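Local structure of NDP-N-acetyl-D-galactosaminuronic acid dehydrogenase (Methanosarcina mazei Go1, 3G79) at residues 47-52 and 91-96; 97-102 and 131-136; 104-109 and 144-149; 135-140 and 172-177. The protein probably oxidises UDP-N-acetyl-D-mannosamine to UDP-N-acetyl-D-mannosaminouronate, using two molecules of NAD as hydride acceptors. All coordinates share one frame; numbering follows the deposited sequence.

How the interactions relate
All four contacts belong to the NAD-binding Rossmann-type domain. Interactions 1 and 3 pair parallel strands of one sheet, with centres about 15 Å apart and strand 20-24 between them. Interaction 2 packs the 3-10 segment that follows interaction 1 against helix 124-136; its centre lies about 11 Å from that of interaction 1, and the two meet where Phe96 O comes within 3.3 Å of Tyr136 CD2. Val133 and Ile99 of interaction 2 also touch Val105 of interaction 3. Interaction 4 shares Lys135 and Tyr136 with interaction 2, about 10 Å away between centres, and leads to strand 175-178, which adjoins strand 142-145 of interaction 3.

Interaction 1 (47-52 and 91-96); sequences LGFQRN and ECTPDF
Gly48 is gripped through both of its backbone polar atoms by the parallel strand 91-93: its N donates to Glu91 O at 2.9 Å, and its O receives Thr93 N at 2.9 Å. One step on, Gln50 N reaches Thr93 O at 3.1 Å, the donor standing above the carbonyl plane (40° out of it). These bonds give a parallel ladder, Leu47 with Glu91, Gly48 with Cys92 and Phe49 with Thr93, which ends as the chains leave the sheet. The side chains of Leu47, Phe49, Glu91 and Thr93 lie on one face. There the Phe49 ring has its CE1 3.7 Å from Thr93 CG2, and its edge also meets a carbonyl, with CE1 3.3 Å from Asp95 O. Phe96, turned back toward strand 47-49, brings CE1 to 3.9 Å from Phe49 CB, the two ring planes inclined at 32°. An alanine in place of Phe49 would probably leave Thr93 CG2 and Asp95 O without the ring atoms they meet and open a gap beside Phe96, whose contact with CB would remain. The carboxylate of Asp95 is engaged by Ser97 OG, while Cys92 O accepts from Asn64 ND2. Strand 90-93 is the outermost of this sheet within the chain; strand 45-49 bonds on to strand 20-24, helix 59-63 touches Gln50, Cys92 and Pro94, and helix 124-136 meets Arg51 and Phe96.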
loop_
_atom_site.group_PDB
_atom_site.type_symbol
_atom_site.label_atom_id
_atom_site.label_comp_id
_atom_site.label_asym_id
_atom_site.label_seq_id
_atom_site.Cartn_x
_atom_site.Cartn_y
_atom_site.Cartn_z
ATOM N N LEU A 47 -23.047 32.859 12.666
ATOM C CA LEU A 47 -23.422 33.670 11.535
ATOM C C LEU A 47 -22.938 32.973 10.304
ATOM O O LEU A 47 -21.799 32.494 10.265
ATOM C CB LEU A 47 -22.752 35.039 11.629
ATOM C CG LEU A 47 -23.117 35.943 12.820
ATOM C CD1 LEU A 47 -22.243 37.158 12.823
ATOM C CD2 LEU A 47 -24.586 36.377 12.836
ATOM N N GLY A 48 -23.807 32.882 9.303
ATOM C CA GLY A 48 -23.424 32.437 7.978
ATOM C C GLY A 48 -23.412 33.634 7.024
ATOM O O GLY A 48 -24.365 34.460 6.976
ATOM N N PHE A 49 -22.350 33.708 6.238
ATOM C CA PHE A 49 -22.105 34.862 5.429
ATOM C C PHE A 49 -22.395 34.604 3.957
ATOM O O PHE A 49 -21.805 33.693 3.336
ATOM C CB PHE A 49 -20.695 35.397 5.707
ATOM C CG PHE A 49 -20.580 36.003 7.076
ATOM C CD1 PHE A 49 -21.009 37.310 7.302
ATOM C CD2 PHE A 49 -20.120 35.234 8.159
ATOM C CE1 PHE A 49 -20.968 37.854 8.557
ATOM C CE2 PHE A 49 -20.081 35.769 9.420
ATOM C CZ PHE A 49 -20.510 37.065 9.633
ATOM N N GLN A 50 -23.353 35.397 3.452
ATOM C CA GLN A 50 -23.757 35.465 2.031
ATOM C C GLN A 50 -23.979 36.892 1.455
ATOM O O GLN A 50 -24.746 37.684 1.998
ATOM C CB GLN A 50 -25.057 34.693 1.823
ATOM C CG GLN A 50 -24.938 33.495 0.922
ATOM C CD GLN A 50 -24.514 33.839 -0.484
ATOM O OE1 GLN A 50 -23.821 33.061 -1.133
ATOM N NE2 GLN A 50 -24.896 34.994 -0.948
ATOM N N ARG A 51 -23.328 37.205 0.341
ATOM C CA ARG A 51 -23.684 38.374 -0.500
ATOM C C ARG A 51 -25.125 38.228 -1.057
ATOM O O ARG A 51 -25.648 37.119 -1.124
ATOM C CB ARG A 51 -22.705 38.417 -1.689
ATOM C CG ARG A 51 -22.163 39.792 -2.128
ATOM C CD ARG A 51 -21.963 39.823 -3.642
ATOM N NE ARG A 51 -20.588 40.120 -4.085
ATOM C CZ ARG A 51 -19.653 39.205 -4.397
ATOM N NH1 ARG A 51 -19.900 37.897 -4.301
ATOM N NH2 ARG A 51 -18.451 39.605 -4.811
ATOM N N ASN A 52 -25.779 39.316 -1.462
ATOM C CA ASN A 52 -26.804 39.184 -2.523
ATOM C C ASN A 52 -26.154 39.048 -3.901
ATOM O O ASN A 52 -26.251 39.964 -4.732
ATOM C CB ASN A 52 -27.816 40.330 -2.563
ATOM C CG ASN A 52 -28.646 40.353 -3.879
ATOM O OD1 ASN A 52 -29.097 41.416 -4.319
ATOM N ND2 ASN A 52 -28.823 39.183 -4.516
ATOM N N GLU A 91 -28.150 32.497 11.917
ATOM C CA GLU A 91 -28.678 33.578 11.106
ATOM C C GLU A 91 -27.739 33.753 9.929
ATOM O O GLU A 91 -26.520 33.667 10.090
ATOM C CB GLU A 91 -28.722 34.875 11.911
ATOM C CG GLU A 91 -29.312 36.050 11.149
ATOM C CD GLU A 91 -29.029 37.389 11.813
ATOM O OE1 GLU A 91 -29.295 38.444 11.162
ATOM O OE2 GLU A 91 -28.529 37.375 12.971
ATOM N N CYS A 92 -28.317 33.974 8.755
ATOM C CA CYS A 92 -27.565 34.284 7.553
ATOM C C CYS A 92 -27.639 35.793 7.309
ATOM O O CYS A 92 -28.713 36.405 7.385
ATOM C CB CYS A 92 -28.143 33.501 6.375
ATOM S SG CYS A 92 -27.165 33.452 4.856
ATOM N N THR A 93 -26.483 36.392 7.059
ATOM C CA THR A 93 -26.376 37.834 6.827
ATOM C C THR A 93 -25.377 38.154 5.713
ATOM O O THR A 93 -24.379 37.438 5.554
ATOM C CB THR A 93 -26.030 38.608 8.117
ATOM O OG1 THR A 93 -26.137 40.031 7.901
ATOM C CG2 THR A 93 -24.617 38.249 8.630
ATOM N N PRO A 94 -25.696 39.195 4.892
ATOM C CA PRO A 94 -24.871 39.790 3.798
ATOM C C PRO A 94 -23.809 40.755 4.346
ATOM O O PRO A 94 -22.972 41.297 3.607
ATOM C CB PRO A 94 -25.915 40.569 2.990
ATOM C CG PRO A 94 -26.943 41.006 4.069
ATOM C CD PRO A 94 -27.076 39.753 4.887
ATOM N N ASP A 95 -23.858 40.940 5.655
ATOM C CA ASP A 95 -23.077 41.945 6.330
ATOM C C ASP A 95 -21.784 41.384 6.974
ATOM O O ASP A 95 -21.728 41.069 8.164
ATOM C CB ASP A 95 -23.974 42.667 7.357
ATOM C CG ASP A 95 -23.260 43.775 8.058
ATOM O OD1 ASP A 95 -22.182 44.172 7.538
ATOM O OD2 ASP A 95 -23.778 44.239 9.099
ATOM N N PHE A 96 -20.734 41.348 6.162
ATOM C CA PHE A 96 -19.429 40.814 6.521
ATOM C C PHE A 96 -18.707 41.519 7.666
ATOM O O PHE A 96 -17.823 40.919 8.337
ATOM C CB PHE A 96 -18.569 40.838 5.303
ATOM C CG PHE A 96 -18.898 39.774 4.336
ATOM C CD1 PHE A 96 -18.181 38.583 4.331
ATOM C CD2 PHE A 96 -19.910 39.953 3.399
ATOM C CE1 PHE A 96 -18.460 37.594 3.404
ATOM C CE2 PHE A 96 -20.199 38.955 2.477
ATOM C CZ PHE A 96 -19.482 37.779 2.484
#

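Interaction 2 (97-102 and 131-136); sequences SRISEL and RNVGKY
Ser97 lays its CA over the centre of the Tyr136 ring, a CH-pi contact that joins a 3-10 segment to the C-terminal end of helix 124-136 in the Rossmann-type domain. The CA stands 3.4 Å from the ring centroid and only 6° off the ring normal, and Ser97 CB leans toward the rim, 3.6 Å from Tyr136 CE1. The opposite face of the ring carries Lys135 CG, offset toward the rim, which leaves the ring sandwiched between aliphatic carbons. Tyr136 CG lies anti to its own carbonyl carbon (chi1 -66°), which starts the ring out beside the backbone N, on the way to its place against Ser97. Ile99 crosses the tyrosine side chain at about a right angle, its CB 3.9 Å from Tyr136 CB. Its CD1 lies 3.8 Å from Asn132 O and 4.3 Å from Val133 CG2. An alanine at Tyr136 would probably leave Ser97 CA without its aromatic cover and open a gap between the 3-10 segment and the helix. The Ser97 hydroxyl has its partner, Asp95, outside this contact, and Phe96 also touches the Tyr136 ring. The polar link is made instead by Ser100, whose OG donates to Tyr136 O at 2.8 Å, in the carbonyl plane and on a lone pair.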
loop_
_atom_site.group_PDB
_atom_site.type_symbol
_atom_site.label_atom_id
_atom_site.label_comp_id
_atom_site.label_asym_id
_atom_site.label_seq_id
_atom_site.Cartn_x
_atom_site.Cartn_y
_atom_site.Cartn_z
ATOM N N SER A 97 -19.099 42.777 7.883
ATOM C CA SER A 97 -18.557 43.615 8.956
ATOM C C SER A 97 -18.738 42.946 10.297
ATOM O O SER A 97 -17.912 43.103 11.190
ATOM C CB SER A 97 -19.190 45.025 8.954
ATOM O OG SER A 97 -20.420 45.045 9.659
ATOM N N ARG A 98 -19.816 42.193 10.432
ATOM C CA ARG A 98 -20.077 41.421 11.655
ATOM C C ARG A 98 -19.115 40.248 11.941
ATOM O O ARG A 98 -19.236 39.574 12.976
ATOM C CB ARG A 98 -21.474 40.828 11.603
ATOM C CG ARG A 98 -22.586 41.788 11.512
ATOM C CD ARG A 98 -23.714 41.101 12.227
ATOM N NE ARG A 98 -25.001 41.356 11.625
ATOM C CZ ARG A 98 -26.107 40.687 11.931
ATOM N NH1 ARG A 98 -26.078 39.703 12.853
ATOM N NH2 ARG A 98 -27.243 41.038 11.307
ATOM N N ILE A 99 -18.222 39.948 11.010
ATOM C CA ILE A 99 -17.106 39.046 11.310
ATOM C C ILE A 99 -16.428 39.617 12.560
ATOM O O ILE A 99 -16.044 38.887 13.499
ATOM C CB ILE A 99 -16.108 38.955 10.112
ATOM C CG1 ILE A 99 -16.710 38.112 8.972
ATOM C CG2 ILE A 99 -14.740 38.424 10.548
ATOM C CD1 ILE A 99 -16.113 38.472 7.619
ATOM N N SER A 100 -16.351 40.941 12.605
ATOM C CA SER A 100 -15.801 41.594 13.772
ATOM C C SER A 100 -16.311 41.104 15.118
ATOM O O SER A 100 -15.554 41.157 16.089
ATOM C CB SER A 100 -15.859 43.104 13.658
ATOM O OG SER A 100 -14.716 43.540 12.946
ATOM N N GLU A 101 -17.556 40.640 15.193
ATOM C CA GLU A 101 -18.140 40.301 16.488
ATOM C C GLU A 101 -17.733 38.884 16.963
ATOM O O GLU A 101 -18.139 38.459 18.034
ATOM C CB GLU A 101 -19.682 40.361 16.435
ATOM C CG GLU A 101 -20.357 41.618 15.787
ATOM C CD GLU A 101 -21.839 41.369 15.380
ATOM O OE1 GLU A 101 -22.598 42.367 15.211
ATOM O OE2 GLU A 101 -22.236 40.182 15.243
ATOM N N LEU A 102 -16.959 38.144 16.174
ATOM C CA LEU A 102 -16.809 36.705 16.418
ATOM C C LEU A 102 -15.564 36.275 17.143
ATOM O O LEU A 102 -14.538 36.942 17.088
ATOM C CB LEU A 102 -16.871 35.910 15.108
ATOM C CG LEU A 102 -17.964 36.342 14.157
ATOM C CD1 LEU A 102 -17.742 35.660 12.824
ATOM C CD2 LEU A 102 -19.284 35.970 14.781
ATOM N N ARG A 131 -10.024 37.655 2.073
ATOM C CA ARG A 131 -10.046 39.116 2.069
ATOM C C ARG A 131 -11.155 39.633 2.996
ATOM O O ARG A 131 -10.894 40.365 3.948
ATOM C CB ARG A 131 -10.193 39.652 0.644
ATOM C CG ARG A 131 -8.916 39.505 -0.265
ATOM C CD ARG A 131 -8.751 40.687 -1.275
ATOM N NE ARG A 131 -7.930 40.435 -2.471
ATOM C CZ ARG A 131 -8.415 39.985 -3.637
ATOM N NH1 ARG A 131 -7.613 39.826 -4.694
ATOM N NH2 ARG A 131 -9.716 39.679 -3.764
ATOM N N ASN A 132 -12.400 39.231 2.781
ATOM C CA ASN A 132 -13.439 39.718 3.683
ATOM C C ASN A 132 -13.125 39.468 5.149
ATOM O O ASN A 132 -13.256 40.385 5.992
ATOM C CB ASN A 132 -14.787 39.149 3.334
ATOM C CG ASN A 132 -15.515 39.986 2.319
ATOM O OD1 ASN A 132 -16.364 39.463 1.621
ATOM N ND2 ASN A 132 -15.207 41.298 2.237
ATOM N N VAL A 133 -12.714 38.230 5.455
ATOM C CA VAL A 133 -12.176 37.925 6.778
ATOM C C VAL A 133 -11.047 38.889 7.218
ATOM O O VAL A 133 -11.172 39.555 8.258
ATOM C CB VAL A 133 -11.754 36.455 6.881
ATOM C CG1 VAL A 133 -11.025 36.167 8.212
ATOM C CG2 VAL A 133 -12.975 35.621 6.770
ATOM N N GLY A 134 -9.961 38.960 6.438
ATOM C CA GLY A 134 -8.865 39.847 6.776
ATOM C C GLY A 134 -9.385 41.249 7.077
ATOM O O GLY A 134 -8.974 41.870 8.048
ATOM N N LYS A 135 -10.317 41.716 6.245
ATOM C CA LYS A 135 -10.869 43.047 6.300
ATOM C C LYS A 135 -11.447 43.351 7.645
ATOM O O LYS A 135 -11.398 44.501 8.080
ATOM C CB LYS A 135 -11.956 43.203 5.237
ATOM C CG LYS A 135 -12.549 44.601 5.094
ATOM C CD LYS A 135 -12.665 45.025 3.610
ATOM C CE LYS A 135 -13.592 44.090 2.800
ATOM N NZ LYS A 135 -13.036 43.718 1.449
ATOM N N TYR A 136 -12.004 42.338 8.317
ATOM C CA TYR A 136 -12.732 42.614 9.568
ATOM C C TYR A 136 -12.103 41.920 10.794
ATOM O O TYR A 136 -12.588 42.030 11.931
ATOM C CB TYR A 136 -14.226 42.322 9.397
ATOM C CG TYR A 136 -14.920 43.245 8.419
ATOM C CD1 TYR A 136 -15.165 44.594 8.747
ATOM C CD2 TYR A 136 -15.329 42.794 7.159
ATOM C CE1 TYR A 136 -15.794 45.469 7.850
ATOM C CE2 TYR A 136 -15.972 43.673 6.243
ATOM C CZ TYR A 136 -16.196 45.001 6.606
ATOM O OH TYR A 136 -16.819 45.871 5.747
#

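Interaction 3 (104-109 and 144-149); sequences AVTLAI and VLESTI
The beta-alpha-beta unit of strand 104-107, helix 124-136 and strand 142-145 closes here, as its two strands pair in parallel and then turn out of the sheet. Val144 N donates to Val105 O at 2.9 Å, and Leu107 N to Val144 O at 2.8 Å, the latter bond nearly straight (174° at the hydrogen). Leu107 O then takes two donors, Glu146 N at 2.9 Å and Ser147 N at 3.1 Å, so one carbonyl holds both peptide N-H groups as the chain bends away from its strand. Beyond it, Ser147 OG donates to Ile109 O at 2.7 Å, tying the two loops together past the end of the ladder. On one face of the sheet Leu107 and Leu145 run side by side, pointing the same way, with Leu107 CD1 3.5 Å from Leu145 CD2; helix 124-136 covers the first of them and helix 154-166 the second. On the other face the extended Glu146 side chain crosses Thr106 at about a right angle, while Val144 CB sits 3.6 Å from Thr106 OG1. The Glu146 carboxylate is claimed through OE2 by a salt bridge with Arg197 and a hydrogen bond with Tyr214 OH. Parallel strands joined by a helical crossover, with loops leaving their C-terminal ends, are typical of the Rossmann fold.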
loop_
_atom_site.group_PDB
_atom_site.type_symbol
_atom_site.label_atom_id
_atom_site.label_comp_id
_atom_site.label_asym_id
_atom_site.label_seq_id
_atom_site.Cartn_x
_atom_site.Cartn_y
_atom_site.Cartn_z
ATOM N N ALA A 104 -14.604 32.971 16.349
ATOM C CA ALA A 104 -13.952 32.250 15.257
ATOM C C ALA A 104 -14.719 32.357 13.968
ATOM O O ALA A 104 -15.946 32.449 13.980
ATOM C CB ALA A 104 -13.727 30.766 15.613
ATOM N N VAL A 105 -13.991 32.343 12.859
ATOM C CA VAL A 105 -14.594 32.333 11.547
ATOM C C VAL A 105 -13.961 31.232 10.741
ATOM O O VAL A 105 -12.751 31.088 10.726
ATOM C CB VAL A 105 -14.371 33.627 10.784
ATOM C CG1 VAL A 105 -15.160 33.622 9.512
ATOM C CG2 VAL A 105 -14.789 34.776 11.619
ATOM N N THR A 106 -14.816 30.527 10.014
ATOM C CA THR A 106 -14.471 29.426 9.133
ATOM C C THR A 106 -14.748 29.790 7.638
ATOM O O THR A 106 -15.793 30.394 7.314
ATOM C CB THR A 106 -15.263 28.212 9.625
ATOM O OG1 THR A 106 -14.370 27.256 10.184
ATOM C CG2 THR A 106 -16.096 27.617 8.555
ATOM N N LEU A 107 -13.796 29.458 6.759
ATOM C CA LEU A 107 -13.961 29.583 5.300
ATOM C C LEU A 107 -14.178 28.252 4.681
ATOM O O LEU A 107 -13.241 27.467 4.525
ATOM C CB LEU A 107 -12.734 30.191 4.616
ATOM C CG LEU A 107 -12.554 31.599 5.159
ATOM C CD1 LEU A 107 -11.288 31.643 5.987
ATOM C CD2 LEU A 107 -12.532 32.552 4.008
ATOM N N ALA A 108 -15.426 28.046 4.291
ATOM C CA ALA A 108 -15.925 26.794 3.762
ATOM C C ALA A 108 -16.448 27.054 2.367
ATOM O O ALA A 108 -17.570 26.737 2.037
ATOM C CB ALA A 108 -17.057 26.252 4.698
ATOM N N ILE A 109 -15.618 27.645 1.536
ATOM C CA ILE A 109 -16.106 28.167 0.290
ATOM C C ILE A 109 -15.780 27.151 -0.784
ATOM O O ILE A 109 -14.619 26.705 -0.869
ATOM C CB ILE A 109 -15.494 29.545 0.037
ATOM C CG1 ILE A 109 -16.233 30.599 0.866
ATOM C CG2 ILE A 109 -15.500 29.886 -1.465
ATOM C CD1 ILE A 109 -15.562 31.948 0.945
ATOM N N VAL A 144 -10.226 29.739 10.359
ATOM C CA VAL A 144 -9.989 28.390 9.867
ATOM C C VAL A 144 -10.293 28.215 8.375
ATOM O O VAL A 144 -11.410 28.453 7.921
ATOM C CB VAL A 144 -10.813 27.306 10.627
ATOM C CG1 VAL A 144 -10.284 25.907 10.280
ATOM C CG2 VAL A 144 -10.704 27.502 12.106
ATOM N N LEU A 145 -9.292 27.748 7.633
ATOM C CA LEU A 145 -9.531 27.267 6.287
ATOM C C LEU A 145 -10.119 25.855 6.307
ATOM O O LEU A 145 -9.419 24.882 6.669
ATOM C CB LEU A 145 -8.249 27.291 5.461
ATOM C CG LEU A 145 -7.524 28.625 5.192
ATOM C CD1 LEU A 145 -6.720 28.583 3.903
ATOM C CD2 LEU A 145 -8.504 29.738 5.086
ATOM N N GLU A 146 -11.392 25.767 5.894
ATOM C CA GLU A 146 -12.070 24.490 5.684
ATOM C C GLU A 146 -12.073 24.026 4.216
ATOM O O GLU A 146 -12.181 22.835 3.969
ATOM C CB GLU A 146 -13.509 24.506 6.238
ATOM C CG GLU A 146 -13.613 24.515 7.751
ATOM C CD GLU A 146 -15.065 24.542 8.265
ATOM O OE1 GLU A 146 -15.945 25.137 7.591
ATOM O OE2 GLU A 146 -15.326 23.974 9.345
ATOM N N SER A 147 -11.949 24.946 3.253
ATOM C CA SER A 147 -11.888 24.595 1.806
ATOM C C SER A 147 -10.628 23.761 1.493
ATOM O O SER A 147 -9.572 23.950 2.082
ATOM C CB SER A 147 -11.892 25.844 0.912
ATOM O OG SER A 147 -12.908 26.792 1.269
ATOM N N THR A 148 -10.748 22.829 0.553
ATOM C CA THR A 148 -9.620 22.006 0.112
ATOM C C THR A 148 -8.540 22.895 -0.523
ATOM O O THR A 148 -8.802 23.578 -1.494
ATOM C CB THR A 148 -10.138 20.929 -0.884
ATOM O OG1 THR A 148 -11.029 20.026 -0.206
ATOM C CG2 THR A 148 -8.978 20.165 -1.538
ATOM N N ILE A 149 -7.347 22.925 0.060
ATOM C CA ILE A 149 -6.270 23.788 -0.447
ATOM C C ILE A 149 -5.035 22.969 -0.756
ATOM O O ILE A 149 -5.016 21.774 -0.466
ATOM C CB ILE A 149 -5.948 24.960 0.491
ATOM C CG1 ILE A 149 -5.720 24.455 1.928
ATOM C CG2 ILE A 149 -7.076 26.032 0.397
ATOM C CD1 ILE A 149 -5.419 25.569 3.003
#

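Interaction 4 (135-140 and 172-177); sequences KYLKPG and EDFALA
Leu137 sets its CG anti to the backbone N (chi1 -169°), and Phe174 holds its ring carbon CG between the backbone N and the carbonyl carbon (chi1 64°); the two side chains cross at about a right angle. One methyl does the touching: Leu137 CD2 stands 3.3 Å from the centroid of the Phe174 ring, 14° off the normal, in a CH-pi contact over the face. Its closest ring atoms are Phe174 CD2 at 3.3 Å and CE2 at 3.4 Å. The backbones meet beside this pair, where Gly140 N donates to Asp173 O at 2.7 Å in a nearly straight bond. The same carbonyl receives a CA-H...O contact from Pro139, with CA 3.4 Å from Asp173 O. Gly140 has a positive phi, at which a CB would press on the preceding carbonyl oxygen. The Asp173 carboxylate has its partners elsewhere, a salt bridge to Lys7 and a hydrogen bond from Lys169 N. Leu137 is the first residue beyond helix 124-136, so the contact ties the chain leaving that helix to the approach to strand 175-178. Helix 154-166 touches Leu137 through Ser166 and Phe174 through Leu162, while strand 142-145, which follows Gly140, bonds alongside strand 175-178.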
loop_
_atom_site.group_PDB
_atom_site.type_symbol
_atom_site.label_atom_id
_atom_site.label_comp_id
_atom_site.label_asym_id
_atom_site.label_seq_id
_atom_site.Cartn_x
_atom_site.Cartn_y
_atom_site.Cartn_z
ATOM N N LYS A 135 -10.317 41.716 6.245
ATOM C CA LYS A 135 -10.869 43.047 6.300
ATOM C C LYS A 135 -11.447 43.351 7.645
ATOM O O LYS A 135 -11.398 44.501 8.080
ATOM C CB LYS A 135 -11.956 43.203 5.237
ATOM C CG LYS A 135 -12.549 44.601 5.094
ATOM C CD LYS A 135 -12.665 45.025 3.610
ATOM C CE LYS A 135 -13.592 44.090 2.800
ATOM N NZ LYS A 135 -13.036 43.718 1.449
ATOM N N TYR A 136 -12.004 42.338 8.317
ATOM C CA TYR A 136 -12.732 42.614 9.568
ATOM C C TYR A 136 -12.103 41.920 10.794
ATOM O O TYR A 136 -12.588 42.030 11.931
ATOM C CB TYR A 136 -14.226 42.322 9.397
ATOM C CG TYR A 136 -14.920 43.245 8.419
ATOM C CD1 TYR A 136 -15.165 44.594 8.747
ATOM C CD2 TYR A 136 -15.329 42.794 7.159
ATOM C CE1 TYR A 136 -15.794 45.469 7.850
ATOM C CE2 TYR A 136 -15.972 43.673 6.243
ATOM C CZ TYR A 136 -16.196 45.001 6.606
ATOM O OH TYR A 136 -16.819 45.871 5.747
ATOM N N LEU A 137 -10.976 41.264 10.533
ATOM C CA LEU A 137 -10.223 40.532 11.548
ATOM C C LEU A 137 -9.872 41.381 12.779
ATOM O O LEU A 137 -9.430 42.542 12.644
ATOM C CB LEU A 137 -8.948 39.927 10.930
ATOM C CG LEU A 137 -8.169 38.908 11.760
ATOM C CD1 LEU A 137 -9.044 37.695 12.106
ATOM C CD2 LEU A 137 -6.951 38.483 10.985
ATOM N N LYS A 138 -10.076 40.796 13.969
ATOM C CA LYS A 138 -9.761 41.437 15.247
ATOM C C LYS A 138 -8.802 40.555 16.039
ATOM O O LYS A 138 -8.736 39.377 15.808
ATOM C CB LYS A 138 -11.030 41.737 16.055
ATOM C CG LYS A 138 -12.019 42.678 15.351
ATOM C CD LYS A 138 -11.894 44.168 15.716
ATOM C CE LYS A 138 -11.060 44.968 14.702
ATOM N NZ LYS A 138 -11.566 46.362 14.488
ATOM N N PRO A 139 -8.028 41.140 16.959
ATOM C CA PRO A 139 -7.082 40.403 17.805
ATOM C C PRO A 139 -7.743 39.276 18.581
ATOM O O PRO A 139 -8.821 39.483 19.145
ATOM C CB PRO A 139 -6.632 41.471 18.807
ATOM C CG PRO A 139 -6.763 42.780 18.036
ATOM C CD PRO A 139 -7.872 42.613 17.069
ATOM N N GLY A 140 -7.099 38.113 18.640
ATOM C CA GLY A 140 -7.653 36.977 19.355
ATOM C C GLY A 140 -8.683 36.112 18.630
ATOM O O GLY A 140 -9.023 35.026 19.075
ATOM N N GLU A 172 0.454 35.596 16.432
ATOM C CA GLU A 172 0.708 36.511 17.517
ATOM C C GLU A 172 -0.614 37.164 17.824
ATOM O O GLU A 172 -1.133 36.990 18.911
ATOM C CB GLU A 172 1.751 37.561 17.145
ATOM C CG GLU A 172 3.004 37.045 16.496
ATOM C CD GLU A 172 3.842 38.177 15.954
ATOM O OE1 GLU A 172 3.804 39.271 16.571
ATOM O OE2 GLU A 172 4.534 37.991 14.913
ATOM N N ASP A 173 -1.177 37.893 16.856
ATOM C CA ASP A 173 -2.434 38.619 17.073
ATOM C C ASP A 173 -3.682 37.768 16.918
ATOM O O ASP A 173 -4.658 37.983 17.600
ATOM C CB ASP A 173 -2.517 39.847 16.158
ATOM C CG ASP A 173 -1.418 40.849 16.434
ATOM O OD1 ASP A 173 -0.686 41.236 15.494
ATOM O OD2 ASP A 173 -1.274 41.243 17.607
ATOM N N PHE A 174 -3.663 36.821 15.986
ATOM C CA PHE A 174 -4.814 35.977 15.743
ATOM C C PHE A 174 -4.336 34.557 15.456
ATOM O O PHE A 174 -3.132 34.335 15.192
ATOM C CB PHE A 174 -5.688 36.561 14.624
ATOM C CG PHE A 174 -5.008 36.606 13.283
ATOM C CD1 PHE A 174 -5.055 35.505 12.425
ATOM C CD2 PHE A 174 -4.337 37.757 12.862
ATOM C CE1 PHE A 174 -4.448 35.524 11.174
ATOM C CE2 PHE A 174 -3.709 37.794 11.599
ATOM C CZ PHE A 174 -3.769 36.659 10.752
ATOM N N ALA A 175 -5.265 33.604 15.555
ATOM C CA ALA A 175 -4.984 32.182 15.411
ATOM C C ALA A 175 -5.435 31.702 14.021
ATOM O O ALA A 175 -6.480 32.140 13.511
ATOM C CB ALA A 175 -5.715 31.424 16.509
ATOM N N LEU A 176 -4.668 30.789 13.417
ATOM C CA LEU A 176 -4.922 30.350 12.055
ATOM C C LEU A 176 -4.793 28.847 11.953
ATOM O O LEU A 176 -3.768 28.291 12.332
ATOM C CB LEU A 176 -3.896 30.955 11.118
ATOM C CG LEU A 176 -4.183 31.430 9.699
ATOM C CD1 LEU A 176 -2.891 31.503 8.868
ATOM C CD2 LEU A 176 -5.282 30.781 8.929
ATOM N N ALA A 177 -5.789 28.205 11.360
ATOM C CA ALA A 177 -5.790 26.754 11.274
ATOM C C ALA A 177 -6.235 26.292 9.903
ATOM O O ALA A 177 -6.678 27.111 9.102
ATOM C CB ALA A 177 -6.685 26.170 12.326
#